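Local coordinates for molybdopterin-guanine dinucleotide biosynthesis protein A (MobA) (Archaeoglobus fulgidus, PDB 3NGW) that probably acts as a GTP-binding nucleotidyltransferase that attaches a GMP unit to molybdopterin during molybdenum cofactor biosynthesis, at residues Pro118-Pro123 with Tyr161-Leu166; Lys27-Val32 with Ser56-Glu61; Ile91-Val96 with Phe176-Thr181. One frame throughout, in Å; residues are numbered along the deposited sequence.

Contact 1 of 3, residues Pro118-Pro123 with Tyr161-Leu166; sequences PKHDYP and YPVEKL
Lys119 pairs with Tyr161 and Val163 through both polar atoms of its backbone. Its N donates to Tyr161 O at 2.8 Å, and its O accepts from Val163 N at 3.0 Å. The second bond is nearly straight at its hydrogen (167°), although Val163 N stands above the plane of the Lys119 carbonyl. Because Lys119 bonds to the residues before and after Pro162, the missing N-H of that proline costs this strand pair no hydrogen bond. Pro118, paired with Tyr161, adds a CA-H...O contact, its CA 3.3 Å from the Tyr161 O that accepts from Lys119 N. Pro118, lacking an N-H, uses its carbonyl O in a backbone bond with Glu124, and Tyr161 makes one with Ile117.

Val163 CG1, set between its backbone N and carbonyl carbon (chi1 64°), touches His120 CB at 3.6 Å and lies near the plane of the imidazole, at its edge. Short and branched, valine brings a methyl against His120 just where the chain leaves the strand. Pro118 CB meets Leu166 CD1 at 4.1 Å, where Leu104 of helix 98-111 and Phe176, from a loop, also pack against Pro118. The hydroxyl of Tyr161 is satisfied by His103 of that helix. One residue bonding to both neighbours of the residue opposite is the signature of parallel strands, here the pair closing the mixed sheet at its 158-162 edge in this GT-A-clan alpha/beta fold.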
loop_
_atom_site.group_PDB
_atom_site.type_symbol
_atom_site.label_atom_id
_atom_site.label_comp_id
_atom_site.label_asym_id
_atom_site.label_seq_id
_atom_site.Cartn_x
_atom_site.Cartn_y
_atom_site.Cartn_z
ATOM N N PRO A 118 8.223 6.182 5.558
ATOM C CA PRO A 118 9.596 6.203 5.043
ATOM C C PRO A 118 9.854 7.478 4.244
ATOM O O PRO A 118 8.967 7.966 3.540
ATOM C CB PRO A 118 9.659 4.947 4.173
ATOM C CG PRO A 118 8.675 4.027 4.850
ATOM C CD PRO A 118 7.525 4.959 5.133
ATOM N N LYS A 119 11.065 8.017 4.349
ATOM C CA LYS A 119 11.380 9.248 3.642
ATOM C C LYS A 119 12.854 9.513 3.373
ATOM O O LYS A 119 13.703 9.343 4.249
ATOM C CB LYS A 119 10.809 10.436 4.417
ATOM C CG LYS A 119 11.221 11.783 3.866
ATOM C CD LYS A 119 10.740 12.915 4.742
ATOM C CE LYS A 119 11.130 14.252 4.131
ATOM N NZ LYS A 119 10.728 15.413 4.983
ATOM N N HIS A 120 13.142 9.929 2.144
ATOM C CA HIS A 120 14.490 10.302 1.736
ATOM C C HIS A 120 14.392 11.821 1.619
ATOM O O HIS A 120 14.604 12.544 2.597
ATOM C CB HIS A 120 14.856 9.679 0.388
ATOM C CG HIS A 120 13.712 9.588 -0.574
ATOM N ND1 HIS A 120 12.737 8.618 -0.479
ATOM C CD2 HIS A 120 13.383 10.347 -1.646
ATOM C CE1 HIS A 120 11.859 8.782 -1.453
ATOM N NE2 HIS A 120 12.228 9.825 -2.174
ATOM N N ASP A 121 14.058 12.304 0.428
ATOM C CA ASP A 121 13.875 13.735 0.213
ATOM C C ASP A 121 12.364 13.951 0.250
ATOM O O ASP A 121 11.875 15.006 0.654
ATOM C CB ASP A 121 14.427 14.161 -1.155
ATOM C CG ASP A 121 15.946 14.274 -1.170
ATOM O OD1 ASP A 121 16.495 15.111 -0.420
ATOM O OD2 ASP A 121 16.588 13.522 -1.936
ATOM N N TYR A 122 11.639 12.920 -0.171
ATOM C CA TYR A 122 10.189 12.949 -0.197
ATOM C C TYR A 122 9.642 11.688 0.466
ATOM O O TYR A 122 10.255 10.623 0.376
ATOM C CB TYR A 122 9.694 13.043 -1.637
ATOM C CG TYR A 122 10.150 14.290 -2.358
ATOM C CD1 TYR A 122 11.403 14.351 -2.979
ATOM C CD2 TYR A 122 9.319 15.410 -2.437
ATOM C CE1 TYR A 122 11.810 15.498 -3.669
ATOM C CE2 TYR A 122 9.716 16.557 -3.119
ATOM C CZ TYR A 122 10.958 16.596 -3.735
ATOM O OH TYR A 122 11.321 17.726 -4.437
ATOM N N PRO A 123 8.477 11.792 1.136
ATOM C CA PRO A 123 7.857 10.653 1.817
ATOM C C PRO A 123 7.181 9.686 0.863
ATOM O O PRO A 123 6.857 10.040 -0.267
ATOM C CB PRO A 123 6.860 11.325 2.745
ATOM C CG PRO A 123 6.387 12.477 1.905
ATOM C CD PRO A 123 7.671 13.013 1.327
ATOM N N TYR A 161 10.446 8.215 8.909
ATOM C CA TYR A 161 11.573 7.314 9.072
ATOM C C TYR A 161 12.571 7.422 7.923
ATOM O O TYR A 161 12.208 7.284 6.755
ATOM C CB TYR A 161 11.063 5.882 9.169
ATOM C CG TYR A 161 11.975 4.936 9.908
ATOM C CD1 TYR A 161 12.102 4.999 11.295
ATOM C CD2 TYR A 161 12.681 3.948 9.226
ATOM C CE1 TYR A 161 12.907 4.093 11.987
ATOM C CE2 TYR A 161 13.488 3.039 9.907
ATOM C CZ TYR A 161 13.591 3.117 11.287
ATOM O OH TYR A 161 14.358 2.201 11.962
ATOM N N PRO A 162 13.852 7.666 8.244
ATOM C CA PRO A 162 14.893 7.787 7.223
ATOM C C PRO A 162 14.988 6.504 6.414
ATOM O O PRO A 162 15.284 5.433 6.954
ATOM C CB PRO A 162 16.153 8.050 8.043
ATOM C CG PRO A 162 15.624 8.751 9.255
ATOM C CD PRO A 162 14.418 7.908 9.582
ATOM N N VAL A 163 14.737 6.616 5.117
ATOM C CA VAL A 163 14.782 5.449 4.256
ATOM C C VAL A 163 16.115 4.712 4.390
ATOM O O VAL A 163 16.178 3.500 4.202
ATOM C CB VAL A 163 14.522 5.832 2.774
ATOM C CG1 VAL A 163 15.623 6.746 2.253
ATOM C CG2 VAL A 163 14.428 4.575 1.938
ATOM N N GLU A 164 17.170 5.443 4.741
ATOM C CA GLU A 164 18.490 4.847 4.905
ATOM C C GLU A 164 18.519 3.801 6.016
ATOM O O GLU A 164 19.273 2.835 5.943
ATOM C CB GLU A 164 19.532 5.931 5.188
ATOM C CG GLU A 164 19.870 6.791 3.978
ATOM C CD GLU A 164 20.705 6.052 2.937
ATOM O OE1 GLU A 164 20.284 4.967 2.488
ATOM O OE2 GLU A 164 21.788 6.558 2.565
ATOM N N LYS A 165 17.695 3.990 7.039
ATOM C CA LYS A 165 17.642 3.048 8.146
ATOM C C LYS A 165 16.991 1.738 7.727
ATOM O O LYS A 165 16.917 0.798 8.514
ATOM C CB LYS A 165 16.873 3.662 9.319
ATOM C CG LYS A 165 17.669 4.700 10.095
ATOM C CD LYS A 165 16.830 5.367 11.178
ATOM C CE LYS A 165 17.705 5.952 12.296
ATOM N NZ LYS A 165 18.801 6.863 11.826
ATOM N N LEU A 166 16.532 1.670 6.481
ATOM C CA LEU A 166 15.872 0.468 5.977
ATOM C C LEU A 166 16.746 -0.381 5.061
ATOM O O LEU A 166 16.368 -1.497 4.706
ATOM C CB LEU A 166 14.586 0.850 5.235
ATOM C CG LEU A 166 13.515 1.589 6.042
ATOM C CD1 LEU A 166 12.443 2.113 5.099
ATOM C CD2 LEU A 166 12.914 0.656 7.087
#

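Contact 2 of 3, residues Lys27-Val32 with Ser56-Glu61; sequences KLIEWV and SRYEAE
A polar contact at the protein surface joins the first turn of helix 28-36 to the loop between helix 48-55 and strand 62-63, with Tyr58 reaching across to Glu30 and Ile29. The phenol hydroxyl is its centre. Tyr58 OH donates to Glu30 OE2 at 2.9 Å, meeting the carboxylate from its anti side and 18° out of its plane. The same oxygen accepts from Arg57 NH2, also at 2.9 Å, so one hydroxyl is gripped by a donor and an acceptor at once. The carboxylate and the ring stand nearly perpendicular, their planes 80° apart, and Glu30 OE2 comes in at the edge of the ring. Glu30 CG lies beside its backbone N (chi1 -49°), and the chain runs out extended from there toward the phenol.

Tyrosine suits this place because it offers an apolar ring to Ile29 and a hydroxyl that can both donate and accept. Ile29 CG2 packs 3.8 Å from Tyr58 CE2, while Arg57 CB lies over one face of the ring. Arginine next to it brings a long chain, bent at chi3, whose guanidinium can return to the tyrosine hydroxyl.

Two positive groups also come close: Lys27 NZ lies over one face of the guanidinium, 3.3 Å from Arg57 NH2. Both are donors and do not bond to each other. Glu20 forms salt bridges with both, through OE1 to Lys27 NZ and OE2 to Arg57 NH1, and this shared carboxylate probably offsets their repulsion.

Lys27 occupies the N-cap position of helix 28-36. Farther along, Val32 rests on Phe43 of strand 40-44; Ala60 touches the same phenylalanine from the loop, so helix and loop both pack against this strand, next to the 62-63 edge of the mixed sheet.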
loop_
_atom_site.group_PDB
_atom_site.type_symbol
_atom_site.label_atom_id
_atom_site.label_comp_id
_atom_site.label_asym_id
_atom_site.label_seq_id
_atom_site.Cartn_x
_atom_site.Cartn_y
_atom_site.Cartn_z
ATOM N N LYS A 27 0.396 -12.230 -12.977
ATOM C CA LYS A 27 -0.327 -10.984 -12.755
ATOM C C LYS A 27 0.136 -10.293 -11.475
ATOM O O LYS A 27 0.586 -10.951 -10.541
ATOM C CB LYS A 27 -1.826 -11.263 -12.669
ATOM C CG LYS A 27 -2.437 -11.785 -13.952
ATOM C CD LYS A 27 -3.950 -11.900 -13.816
ATOM C CE LYS A 27 -4.583 -12.394 -15.108
ATOM N NZ LYS A 27 -6.072 -12.461 -15.027
ATOM N N LEU A 28 0.023 -8.970 -11.421
ATOM C CA LEU A 28 0.444 -8.262 -10.223
ATOM C C LEU A 28 -0.369 -8.650 -9.008
ATOM O O LEU A 28 0.168 -8.730 -7.909
ATOM C CB LEU A 28 0.370 -6.754 -10.426
ATOM C CG LEU A 28 1.613 -6.138 -11.061
ATOM C CD1 LEU A 28 1.416 -4.637 -11.150
ATOM C CD2 LEU A 28 2.856 -6.470 -10.244
ATOM N N ILE A 29 -1.662 -8.884 -9.189
ATOM C CA ILE A 29 -2.481 -9.268 -8.046
ATOM C C ILE A 29 -1.998 -10.591 -7.447
ATOM O O ILE A 29 -2.038 -10.772 -6.232
ATOM C CB ILE A 29 -3.971 -9.389 -8.414
ATOM C CG1 ILE A 29 -4.772 -9.741 -7.166
ATOM C CG2 ILE A 29 -4.165 -10.421 -9.514
ATOM C CD1 ILE A 29 -4.688 -8.682 -6.049
ATOM N N GLU A 30 -1.522 -11.508 -8.285
ATOM C CA GLU A 30 -1.041 -12.788 -7.778
ATOM C C GLU A 30 0.304 -12.602 -7.086
ATOM O O GLU A 30 0.661 -13.366 -6.190
ATOM C CB GLU A 30 -0.955 -13.806 -8.917
ATOM C CG GLU A 30 -2.242 -13.831 -9.725
ATOM C CD GLU A 30 -2.328 -14.950 -10.747
ATOM O OE1 GLU A 30 -1.276 -15.370 -11.287
ATOM O OE2 GLU A 30 -3.471 -15.384 -11.024
ATOM N N TRP A 31 1.040 -11.576 -7.492
ATOM C CA TRP A 31 2.318 -11.277 -6.870
ATOM C C TRP A 31 2.131 -10.890 -5.406
ATOM O O TRP A 31 2.788 -11.445 -4.529
ATOM C CB TRP A 31 3.007 -10.123 -7.589
ATOM C CG TRP A 31 3.994 -10.540 -8.622
ATOM C CD1 TRP A 31 3.734 -10.973 -9.896
ATOM C CD2 TRP A 31 5.419 -10.551 -8.475
ATOM N NE1 TRP A 31 4.916 -11.252 -10.552
ATOM C CE2 TRP A 31 5.961 -11.006 -9.702
ATOM C CE3 TRP A 31 6.290 -10.228 -7.424
ATOM C CZ2 TRP A 31 7.342 -11.135 -9.905
ATOM C CZ3 TRP A 31 7.665 -10.358 -7.627
ATOM C CH2 TRP A 31 8.175 -10.812 -8.858
ATOM N N VAL A 32 1.244 -9.927 -5.147
ATOM C CA VAL A 32 0.995 -9.464 -3.783
ATOM C C VAL A 32 0.200 -10.480 -2.965
ATOM O O VAL A 32 0.342 -10.551 -1.749
ATOM C CB VAL A 32 0.281 -8.071 -3.771
ATOM C CG1 VAL A 32 1.184 -7.033 -4.429
ATOM C CG2 VAL A 32 -1.059 -8.140 -4.494
ATOM N N SER A 56 -14.076 -13.625 -6.451
ATOM C CA SER A 56 -14.564 -14.796 -7.162
ATOM C C SER A 56 -13.379 -15.453 -7.868
ATOM O O SER A 56 -13.497 -16.546 -8.410
ATOM C CB SER A 56 -15.662 -14.417 -8.168
ATOM O OG SER A 56 -15.195 -13.487 -9.129
ATOM N N ARG A 57 -12.226 -14.792 -7.839
ATOM C CA ARG A 57 -11.030 -15.339 -8.462
ATOM C C ARG A 57 -10.073 -15.922 -7.433
ATOM O O ARG A 57 -9.459 -16.960 -7.664
ATOM C CB ARG A 57 -10.298 -14.257 -9.271
ATOM C CG ARG A 57 -10.776 -14.113 -10.708
ATOM C CD ARG A 57 -10.321 -12.802 -11.346
ATOM N NE ARG A 57 -8.871 -12.688 -11.449
ATOM C CZ ARG A 57 -8.230 -11.592 -11.847
ATOM N NH1 ARG A 57 -8.916 -10.506 -12.182
ATOM N NH2 ARG A 57 -6.902 -11.578 -11.905
ATOM N N TYR A 58 -9.960 -15.259 -6.292
ATOM C CA TYR A 58 -9.037 -15.684 -5.251
ATOM C C TYR A 58 -9.687 -15.716 -3.875
ATOM O O TYR A 58 -10.535 -14.886 -3.561
ATOM C CB TYR A 58 -7.858 -14.717 -5.210
ATOM C CG TYR A 58 -7.266 -14.424 -6.566
ATOM C CD1 TYR A 58 -6.542 -15.387 -7.244
ATOM C CD2 TYR A 58 -7.431 -13.184 -7.171
ATOM C CE1 TYR A 58 -5.995 -15.123 -8.491
ATOM C CE2 TYR A 58 -6.883 -12.908 -8.428
ATOM C CZ TYR A 58 -6.171 -13.878 -9.079
ATOM O OH TYR A 58 -5.627 -13.643 -10.318
ATOM N N GLU A 59 -9.271 -16.680 -3.063
ATOM C CA GLU A 59 -9.768 -16.830 -1.710
ATOM C C GLU A 59 -8.901 -15.946 -0.813
ATOM O O GLU A 59 -7.848 -16.381 -0.336
ATOM C CB GLU A 59 -9.616 -18.278 -1.272
ATOM C CG GLU A 59 -10.397 -18.666 -0.042
ATOM C CD GLU A 59 -11.765 -19.212 -0.395
ATOM O OE1 GLU A 59 -12.605 -18.420 -0.887
ATOM O OE2 GLU A 59 -11.996 -20.432 -0.194
ATOM N N ALA A 60 -9.328 -14.701 -0.609
ATOM C CA ALA A 60 -8.603 -13.747 0.232
ATOM C C ALA A 60 -9.620 -12.744 0.741
ATOM O O ALA A 60 -10.754 -12.735 0.285
ATOM C CB ALA A 60 -7.512 -13.039 -0.575
ATOM N N GLU A 61 -9.222 -11.908 1.686
ATOM C CA GLU A 61 -10.124 -10.917 2.249
ATOM C C GLU A 61 -10.089 -9.608 1.437
ATOM O O GLU A 61 -9.121 -8.854 1.508
ATOM C CB GLU A 61 -9.718 -10.669 3.709
ATOM C CG GLU A 61 -10.545 -9.635 4.469
ATOM C CD GLU A 61 -11.594 -10.255 5.386
ATOM O OE1 GLU A 61 -12.456 -11.002 4.880
ATOM O OE2 GLU A 61 -11.557 -9.988 6.607
#

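Contact 3 of 3, residues Ile91-Val96 with Phe176-Thr181; sequences IDMPFV and FFNINT
The side chains of Phe95 and Phe177 lie side by side, pointing the same way, their rings oblique, with centroids 5.6 Å apart and planes at 35°. Phe177 CD1 sits at the edge of the Phe95 ring, 3.5 Å from Phe95 CE2. Over the centre of one face of that ring stands Pro94 CG, which also meets Ile179 CD1 at 3.8 Å. Apolar groups suit this buried seam beside helix 182-194 (Ile191, Ala188), and the rigid proline ring keeps its place over the phenyl face.

Alongside runs a second pair, Asn178 and Met93 (built as selenomethionine). Asn178 OD1 is 3.4 Å from Met93 CG, and the amide N approaches the selenium. An alanine in place of Asn178 would probably open a gap beside Met93 and leave its side chain freer to turn.

The backbones are joined by Ile179 N donating to Asp92 O at 2.9 Å, and a water bridges Phe95 N and Phe177 O. Asp92 OD2 forms a salt bridge with Lys18. The contact is apolar at its aromatic end, while the polar end, where Asn180 N and Thr181 N bond to Asp184, borders the metal site: Asp184 is a calcium ligand in a crystal structure of this protein.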
loop_
_atom_site.group_PDB
_atom_site.type_symbol
_atom_site.label_atom_id
_atom_site.label_comp_id
_atom_site.label_asym_id
_atom_site.label_seq_id
_atom_site.Cartn_x
_atom_site.Cartn_y
_atom_site.Cartn_z
ATOM N N ILE A 91 -0.116 -2.080 -4.452
ATOM C CA ILE A 91 0.154 -3.123 -5.420
ATOM C C ILE A 91 1.180 -2.617 -6.428
ATOM O O ILE A 91 1.846 -3.410 -7.084
ATOM C CB ILE A 91 -1.130 -3.506 -6.175
ATOM C CG1 ILE A 91 -0.891 -4.753 -7.016
ATOM C CG2 ILE A 91 -1.560 -2.356 -7.074
ATOM C CD1 ILE A 91 -2.166 -5.366 -7.579
ATOM N N ASP A 92 1.295 -1.295 -6.540
ATOM C CA ASP A 92 2.230 -0.667 -7.468
ATOM C C ASP A 92 3.676 -1.027 -7.147
ATOM O O ASP A 92 4.562 -0.864 -7.985
ATOM C CB ASP A 92 2.077 0.857 -7.441
ATOM C CG ASP A 92 0.648 1.311 -7.689
ATOM O OD1 ASP A 92 -0.246 0.965 -6.882
ATOM O OD2 ASP A 92 0.414 2.024 -8.688
HETATM N N MSE A 93 3.915 -1.500 -5.931
HETATM C CA MSE A 93 5.252 -1.901 -5.502
HETATM C C MSE A 93 5.237 -3.423 -5.301
HETATM O O MSE A 93 4.953 -3.909 -4.208
HETATM C CB MSE A 93 5.608 -1.181 -4.194
HETATM C CG MSE A 93 5.852 0.313 -4.366
HETATM SE SE MSE A 93 6.004 1.330 -2.716
HETATM C CE MSE A 93 4.212 2.076 -2.648
ATOM N N PRO A 94 5.540 -4.191 -6.359
ATOM C CA PRO A 94 5.548 -5.655 -6.292
ATOM C C PRO A 94 6.790 -6.299 -5.686
ATOM O O PRO A 94 6.791 -7.501 -5.429
ATOM C CB PRO A 94 5.384 -6.051 -7.746
ATOM C CG PRO A 94 6.258 -5.047 -8.411
ATOM C CD PRO A 94 5.820 -3.749 -7.735
ATOM N N PHE A 95 7.840 -5.513 -5.462
ATOM C CA PHE A 95 9.077 -6.053 -4.908
ATOM C C PHE A 95 9.290 -5.748 -3.439
ATOM O O PHE A 95 10.397 -5.915 -2.933
ATOM C CB PHE A 95 10.273 -5.533 -5.701
ATOM C CG PHE A 95 10.178 -5.804 -7.165
ATOM C CD1 PHE A 95 9.953 -7.097 -7.627
ATOM C CD2 PHE A 95 10.289 -4.768 -8.084
ATOM C CE1 PHE A 95 9.848 -7.361 -8.987
ATOM C CE2 PHE A 95 10.187 -5.016 -9.445
ATOM C CZ PHE A 95 9.961 -6.318 -9.898
ATOM N N VAL A 96 8.239 -5.307 -2.753
ATOM C CA VAL A 96 8.358 -4.983 -1.343
ATOM C C VAL A 96 8.887 -6.156 -0.543
ATOM O O VAL A 96 8.477 -7.294 -0.750
ATOM C CB VAL A 96 7.017 -4.561 -0.738
ATOM C CG1 VAL A 96 7.149 -4.466 0.774
ATOM C CG2 VAL A 96 6.588 -3.218 -1.314
ATOM N N PHE A 176 10.707 0.101 -2.727
ATOM C CA PHE A 176 10.118 1.388 -3.107
ATOM C C PHE A 176 9.891 1.590 -4.600
ATOM O O PHE A 176 9.369 2.618 -5.028
ATOM C CB PHE A 176 10.995 2.512 -2.550
ATOM C CG PHE A 176 10.977 2.589 -1.054
ATOM C CD1 PHE A 176 9.934 3.231 -0.394
ATOM C CD2 PHE A 176 11.952 1.949 -0.299
ATOM C CE1 PHE A 176 9.854 3.238 1.004
ATOM C CE2 PHE A 176 11.885 1.948 1.096
ATOM C CZ PHE A 176 10.828 2.593 1.750
ATOM N N PHE A 177 10.278 0.602 -5.391
ATOM C CA PHE A 177 10.111 0.671 -6.829
ATOM C C PHE A 177 8.630 0.612 -7.192
ATOM O O PHE A 177 7.925 -0.333 -6.840
ATOM C CB PHE A 177 10.886 -0.477 -7.474
ATOM C CG PHE A 177 10.657 -0.616 -8.943
ATOM C CD1 PHE A 177 9.744 -1.537 -9.432
ATOM C CD2 PHE A 177 11.341 0.185 -9.842
ATOM C CE1 PHE A 177 9.516 -1.655 -10.797
ATOM C CE2 PHE A 177 11.118 0.071 -11.204
ATOM C CZ PHE A 177 10.206 -0.850 -11.683
ATOM N N ASN A 178 8.159 1.635 -7.896
ATOM C CA ASN A 178 6.762 1.692 -8.297
ATOM C C ASN A 178 6.593 1.427 -9.782
ATOM O O ASN A 178 7.479 1.729 -10.578
ATOM C CB ASN A 178 6.181 3.074 -7.967
ATOM C CG ASN A 178 5.751 3.203 -6.511
ATOM O OD1 ASN A 178 4.593 2.960 -6.171
ATOM N ND2 ASN A 178 6.685 3.578 -5.648
ATOM N N ILE A 179 5.451 0.855 -10.146
ATOM C CA ILE A 179 5.139 0.598 -11.544
ATOM C C ILE A 179 3.945 1.452 -11.946
ATOM O O ILE A 179 2.812 1.150 -11.571
ATOM C CB ILE A 179 4.751 -0.857 -11.799
ATOM C CG1 ILE A 179 5.916 -1.784 -11.458
ATOM C CG2 ILE A 179 4.328 -1.024 -13.254
ATOM C CD1 ILE A 179 5.628 -3.247 -11.750
ATOM N N ASN A 180 4.191 2.515 -12.708
ATOM C CA ASN A 180 3.102 3.392 -13.141
ATOM C C ASN A 180 3.095 3.682 -14.641
ATOM O O ASN A 180 2.035 3.906 -15.223
ATOM C CB ASN A 180 3.163 4.733 -12.398
ATOM C CG ASN A 180 3.081 4.577 -10.887
ATOM O OD1 ASN A 180 4.003 4.062 -10.252
ATOM N ND2 ASN A 180 1.969 5.020 -10.304
ATOM N N THR A 181 4.271 3.680 -15.262
ATOM C CA THR A 181 4.385 3.992 -16.684
ATOM C C THR A 181 5.139 2.964 -17.532
ATOM O O THR A 181 5.817 2.093 -17.010
ATOM C CB THR A 181 5.079 5.339 -16.865
ATOM O OG1 THR A 181 6.319 5.327 -16.152
ATOM C CG2 THR A 181 4.223 6.450 -16.343
HETATM O O HOH W 1 8.553 -2.300 -5.294
#

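Overall arrangement
Along the chain contact 2 closes first; contact 1 then forms wholly within the span between the two segments of contact 3. Contacts 1 and 2 lie on opposite sides of the chain's centre, their centres 29 Å apart. Contact 3 stands between them, with its centre 16 Å from each, and touches both. Phe176 packs against Pro118, Val163 and Leu166 at the 158-162 edge of the mixed sheet, whereas Pro94 and Phe95 meet Leu28 and Trp31 of helix 28-36. The loops of contact 3, one following strand 86-90 and the other leading into helix 182-194, therefore link the far sheet edge to the N-terminal helix of a single alpha/beta domain.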